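Local coordinates for flagella basal body P-ring formation protein FlgA (Salmonella typhimurium, PDB 3TEE), which takes part in assembly of the flagellar P-ring in the periplasm, probably as a chaperone or modulator of the process, at residues Y76-L89 / A118-V130. Numbering follows the deposited sequence.
Sequences YVAVAAPIARGGKL and AVSLRDLAPGQPV
I83 and L124 form the antiparallel, hydrogen-bonded pair at the centre of this contact, in what is probably a SAF-like domain, where two similar segments, 79-89 and 120-130, are related by an approximate twofold, so that most bonds occur in matched pairs. L124 N reaches I83 O at 2.7 Å in the carbonyl plane, and I83 N answers to L124 O. Outward from this pair each segment makes a type II turn, A84-G87 or A125-Q128, with glycine third, and offers it to the other. G86 N meets S120 O at 2.7 Å; G127 N meets V79 O at 2.8 Å. S120 N and V79 N bind the carbonyls of G87 and Q128 in turn, then L89 N takes A118 O and V130 N takes V77 O. The equivalent L89 and V130 meet tip to tip inside, CD2 to CG1 3.9 Å. In V79, chi1 of -180° turns CG1 toward A125 O and leaves CG2 3.8 Å from V130 CG2 and 3.9 Å from L124 CB, while I83 CG2 packs on S120 CB. Two side chains depart from this symmetry: D123 OD1 takes R85 N on its anti side, 27° out of the carboxylate plane, whereas Q128 OE1 turns back onto A125 N. A water joins Y76 OH to G127 O. L89 and A118 also touch I135 of strand 135-137. Paired loops with glycine turns and reciprocal backbone bonds are consistent with the beta-clip fold of SAF domains.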
loop_
_atom_site.group_PDB
_atom_site.type_symbol
_atom_site.label_atom_id
_atom_site.label_comp_id
_atom_site.label_asym_id
_atom_site.label_seq_id
_atom_site.Cartn_x
_atom_site.Cartn_y
_atom_site.Cartn_z
ATOM N N TYR A 76 -9.427 -11.405 0.563
ATOM C CA TYR A 76 -8.122 -10.923 0.127
ATOM C C TYR A 76 -8.156 -10.936 -1.404
ATOM O O TYR A 76 -9.022 -11.576 -2.001
ATOM C CB TYR A 76 -6.974 -11.783 0.690
ATOM C CG TYR A 76 -6.951 -13.207 0.191
ATOM C CD1 TYR A 76 -6.199 -13.562 -0.930
ATOM C CD2 TYR A 76 -7.671 -14.208 0.844
ATOM C CE1 TYR A 76 -6.145 -14.879 -1.373
ATOM C CE2 TYR A 76 -7.662 -15.517 0.381
ATOM C CZ TYR A 76 -6.896 -15.845 -0.729
ATOM O OH TYR A 76 -6.851 -17.128 -1.171
ATOM N N VAL A 77 -7.235 -10.223 -2.013
ATOM C CA VAL A 77 -7.178 -10.103 -3.462
ATOM C C VAL A 77 -6.325 -11.256 -3.996
ATOM O O VAL A 77 -5.191 -11.440 -3.555
ATOM C CB VAL A 77 -6.673 -8.688 -3.900
ATOM C CG1 VAL A 77 -6.630 -8.559 -5.431
ATOM C CG2 VAL A 77 -7.558 -7.581 -3.295
ATOM N N ALA A 78 -6.879 -12.011 -4.967
ATOM C CA ALA A 78 -6.220 -13.128 -5.642
ATOM C C ALA A 78 -6.305 -12.931 -7.167
ATOM O O ALA A 78 -7.217 -12.279 -7.674
ATOM C CB ALA A 78 -6.897 -14.453 -5.256
ATOM N N VAL A 79 -5.372 -13.532 -7.890
ATOM C CA VAL A 79 -5.345 -13.530 -9.366
ATOM C C VAL A 79 -6.501 -14.440 -9.868
ATOM O O VAL A 79 -6.697 -15.550 -9.338
ATOM C CB VAL A 79 -3.971 -14.016 -9.854
ATOM C CG1 VAL A 79 -3.894 -14.028 -11.382
ATOM C CG2 VAL A 79 -2.866 -13.104 -9.288
ATOM N N ALA A 80 -7.314 -13.923 -10.798
ATOM C CA ALA A 80 -8.461 -14.651 -11.367
ATOM C C ALA A 80 -8.194 -15.148 -12.798
ATOM O O ALA A 80 -8.944 -15.996 -13.279
ATOM C CB ALA A 80 -9.704 -13.767 -11.367
ATOM N N ALA A 81 -7.187 -14.584 -13.482
ATOM C CA ALA A 81 -6.818 -14.987 -14.851
ATOM C C ALA A 81 -5.337 -14.781 -14.986
ATOM O O ALA A 81 -4.813 -13.928 -14.275
ATOM C CB ALA A 81 -7.558 -14.123 -15.886
ATOM N N PRO A 82 -4.625 -15.462 -15.922
ATOM C CA PRO A 82 -3.190 -15.192 -16.077
ATOM C C PRO A 82 -2.902 -13.720 -16.331
ATOM O O PRO A 82 -3.641 -13.054 -17.072
ATOM C CB PRO A 82 -2.812 -16.039 -17.320
ATOM C CG PRO A 82 -3.786 -17.146 -17.308
ATOM C CD PRO A 82 -5.075 -16.505 -16.870
ATOM N N ILE A 83 -1.857 -13.191 -15.670
ATOM C CA ILE A 83 -1.437 -11.817 -15.855
ATOM C C ILE A 83 0.037 -11.839 -16.227
ATOM O O ILE A 83 0.838 -12.409 -15.497
ATOM C CB ILE A 83 -1.681 -10.916 -14.604
ATOM C CG1 ILE A 83 -3.123 -11.028 -14.081
ATOM C CG2 ILE A 83 -1.317 -9.449 -14.929
ATOM C CD1 ILE A 83 -3.345 -10.281 -12.683
ATOM N N ALA A 84 0.399 -11.193 -17.329
ATOM C CA ALA A 84 1.801 -11.124 -17.749
ATOM C C ALA A 84 2.491 -9.990 -17.028
ATOM O O ALA A 84 1.825 -9.051 -16.584
ATOM C CB ALA A 84 1.879 -10.901 -19.254
ATOM N N ARG A 85 3.837 -10.049 -16.927
ATOM C CA ARG A 85 4.651 -8.962 -16.366
ATOM C C ARG A 85 4.315 -7.716 -17.222
ATOM O O ARG A 85 4.192 -7.839 -18.438
ATOM C CB ARG A 85 6.153 -9.305 -16.474
ATOM C CG ARG A 85 7.082 -8.157 -16.075
ATOM C CD ARG A 85 8.542 -8.491 -16.301
ATOM N NE ARG A 85 9.288 -7.338 -16.811
ATOM C CZ ARG A 85 9.539 -7.110 -18.098
ATOM N NH1 ARG A 85 9.107 -7.955 -19.028
ATOM N NH2 ARG A 85 10.221 -6.033 -18.467
ATOM N N GLY A 86 4.013 -6.597 -16.572
ATOM C CA GLY A 86 3.615 -5.379 -17.273
ATOM C C GLY A 86 2.123 -5.259 -17.529
ATOM O O GLY A 86 1.657 -4.188 -17.919
ATOM N N GLY A 87 1.364 -6.335 -17.254
ATOM C CA GLY A 87 -0.084 -6.376 -17.431
ATOM C C GLY A 87 -0.833 -5.630 -16.347
ATOM O O GLY A 87 -0.460 -5.695 -15.164
ATOM N N LYS A 88 -1.899 -4.897 -16.753
ATOM C CA LYS A 88 -2.743 -4.133 -15.832
ATOM C C LYS A 88 -3.599 -5.105 -15.027
ATOM O O LYS A 88 -4.100 -6.076 -15.585
ATOM C CB LYS A 88 -3.705 -3.206 -16.600
ATOM C CG LYS A 88 -3.037 -2.053 -17.337
ATOM C CD LYS A 88 -4.065 -1.259 -18.132
ATOM C CE LYS A 88 -3.441 -0.132 -18.923
ATOM N NZ LYS A 88 -4.439 0.553 -19.791
ATOM N N LEU A 89 -3.774 -4.833 -13.740
ATOM C CA LEU A 89 -4.664 -5.583 -12.859
ATOM C C LEU A 89 -6.039 -4.955 -13.101
ATOM O O LEU A 89 -6.174 -3.725 -13.023
ATOM C CB LEU A 89 -4.233 -5.433 -11.387
ATOM C CG LEU A 89 -3.237 -6.469 -10.840
ATOM C CD1 LEU A 89 -1.834 -6.356 -11.499
ATOM C CD2 LEU A 89 -3.138 -6.383 -9.327
ATOM N N ALA A 118 -2.996 -0.583 -10.688
ATOM C CA ALA A 118 -1.817 -1.398 -10.398
ATOM C C ALA A 118 -1.428 -2.180 -11.641
ATOM O O ALA A 118 -2.265 -2.458 -12.499
ATOM C CB ALA A 118 -2.089 -2.335 -9.241
ATOM N N VAL A 119 -0.130 -2.469 -11.777
ATOM C CA VAL A 119 0.433 -3.195 -12.904
ATOM C C VAL A 119 1.311 -4.303 -12.323
ATOM O O VAL A 119 1.992 -4.083 -11.316
ATOM C CB VAL A 119 1.215 -2.216 -13.836
ATOM C CG1 VAL A 119 2.062 -2.961 -14.851
ATOM C CG2 VAL A 119 0.263 -1.249 -14.555
ATOM N N SER A 120 1.290 -5.493 -12.944
ATOM C CA SER A 120 2.069 -6.611 -12.436
ATOM C C SER A 120 3.550 -6.493 -12.770
ATOM O O SER A 120 3.914 -6.147 -13.893
ATOM C CB SER A 120 1.533 -7.931 -12.986
ATOM O OG SER A 120 2.142 -8.994 -12.280
ATOM N N LEU A 121 4.395 -6.809 -11.793
ATOM C CA LEU A 121 5.847 -6.877 -11.980
ATOM C C LEU A 121 6.235 -8.298 -12.412
ATOM O O LEU A 121 7.376 -8.526 -12.801
ATOM C CB LEU A 121 6.593 -6.514 -10.681
ATOM C CG LEU A 121 6.478 -5.052 -10.213
ATOM C CD1 LEU A 121 7.053 -4.895 -8.825
ATOM C CD2 LEU A 121 7.186 -4.094 -11.187
ATOM N N ARG A 122 5.294 -9.256 -12.331
ATOM C CA ARG A 122 5.583 -10.667 -12.636
ATOM C C ARG A 122 4.520 -11.338 -13.473
ATOM O O ARG A 122 3.395 -10.851 -13.546
ATOM C CB ARG A 122 5.678 -11.487 -11.323
ATOM C CG ARG A 122 6.532 -10.899 -10.211
ATOM C CD ARG A 122 6.811 -11.939 -9.160
ATOM N NE ARG A 122 7.363 -11.337 -7.951
ATOM C CZ ARG A 122 7.398 -11.940 -6.768
ATOM N NH1 ARG A 122 6.898 -13.163 -6.622
ATOM N NH2 ARG A 122 7.921 -11.322 -5.718
ATOM N N ASP A 123 4.848 -12.534 -14.015
ATOM C CA ASP A 123 3.864 -13.390 -14.669
ATOM C C ASP A 123 3.102 -14.042 -13.516
ATOM O O ASP A 123 3.691 -14.784 -12.725
ATOM C CB ASP A 123 4.525 -14.470 -15.542
ATOM C CG ASP A 123 5.327 -13.916 -16.697
ATOM O OD1 ASP A 123 4.889 -12.901 -17.299
ATOM O OD2 ASP A 123 6.400 -14.480 -16.991
ATOM N N LEU A 124 1.812 -13.711 -13.376
ATOM C CA LEU A 124 1.001 -14.241 -12.290
ATOM C C LEU A 124 0.043 -15.322 -12.761
ATOM O O LEU A 124 -0.464 -15.278 -13.893
ATOM C CB LEU A 124 0.257 -13.100 -11.544
ATOM C CG LEU A 124 1.145 -11.979 -10.916
ATOM C CD1 LEU A 124 0.276 -10.888 -10.282
ATOM C CD2 LEU A 124 2.081 -12.546 -9.847
ATOM N N ALA A 125 -0.210 -16.286 -11.877
ATOM C CA ALA A 125 -1.100 -17.409 -12.146
ATOM C C ALA A 125 -2.402 -17.316 -11.375
ATOM O O ALA A 125 -2.384 -16.882 -10.231
ATOM C CB ALA A 125 -0.402 -18.715 -11.796
ATOM N N PRO A 126 -3.531 -17.798 -11.955
ATOM C CA PRO A 126 -4.800 -17.816 -11.214
ATOM C C PRO A 126 -4.669 -18.524 -9.856
ATOM O O PRO A 126 -3.984 -19.552 -9.757
ATOM C CB PRO A 126 -5.722 -18.624 -12.143
ATOM C CG PRO A 126 -5.210 -18.334 -13.513
ATOM C CD PRO A 126 -3.712 -18.302 -13.340
ATOM N N GLY A 127 -5.324 -17.959 -8.843
ATOM C CA GLY A 127 -5.305 -18.456 -7.463
ATOM C C GLY A 127 -4.231 -17.795 -6.604
ATOM O O GLY A 127 -4.290 -17.833 -5.379
ATOM N N GLN A 128 -3.230 -17.212 -7.218
ATOM C CA GLN A 128 -2.145 -16.559 -6.476
ATOM C C GLN A 128 -2.653 -15.350 -5.646
ATOM O O GLN A 128 -3.238 -14.446 -6.223
ATOM C CB GLN A 128 -1.104 -16.057 -7.492
ATOM C CG GLN A 128 0.289 -15.835 -6.957
ATOM C CD GLN A 128 1.384 -16.158 -7.956
ATOM O OE1 GLN A 128 1.183 -16.300 -9.190
ATOM N NE2 GLN A 128 2.588 -16.252 -7.432
ATOM N N PRO A 129 -2.363 -15.248 -4.330
ATOM C CA PRO A 129 -2.698 -14.008 -3.608
ATOM C C PRO A 129 -1.856 -12.862 -4.180
ATOM O O PRO A 129 -0.670 -13.054 -4.534
ATOM C CB PRO A 129 -2.278 -14.314 -2.157
ATOM C CG PRO A 129 -2.222 -15.810 -2.074
ATOM C CD PRO A 129 -1.707 -16.223 -3.432
ATOM N N VAL A 130 -2.476 -11.694 -4.339
ATOM C CA VAL A 130 -1.794 -10.525 -4.888
ATOM C C VAL A 130 -1.022 -9.847 -3.753
ATOM O O VAL A 130 -1.634 -9.336 -2.803
ATOM C CB VAL A 130 -2.763 -9.556 -5.613
ATOM C CG1 VAL A 130 -2.051 -8.262 -6.032
ATOM C CG2 VAL A 130 -3.415 -10.235 -6.825
HETATM O O HOH W 1 -5.437 -18.164 -3.154
#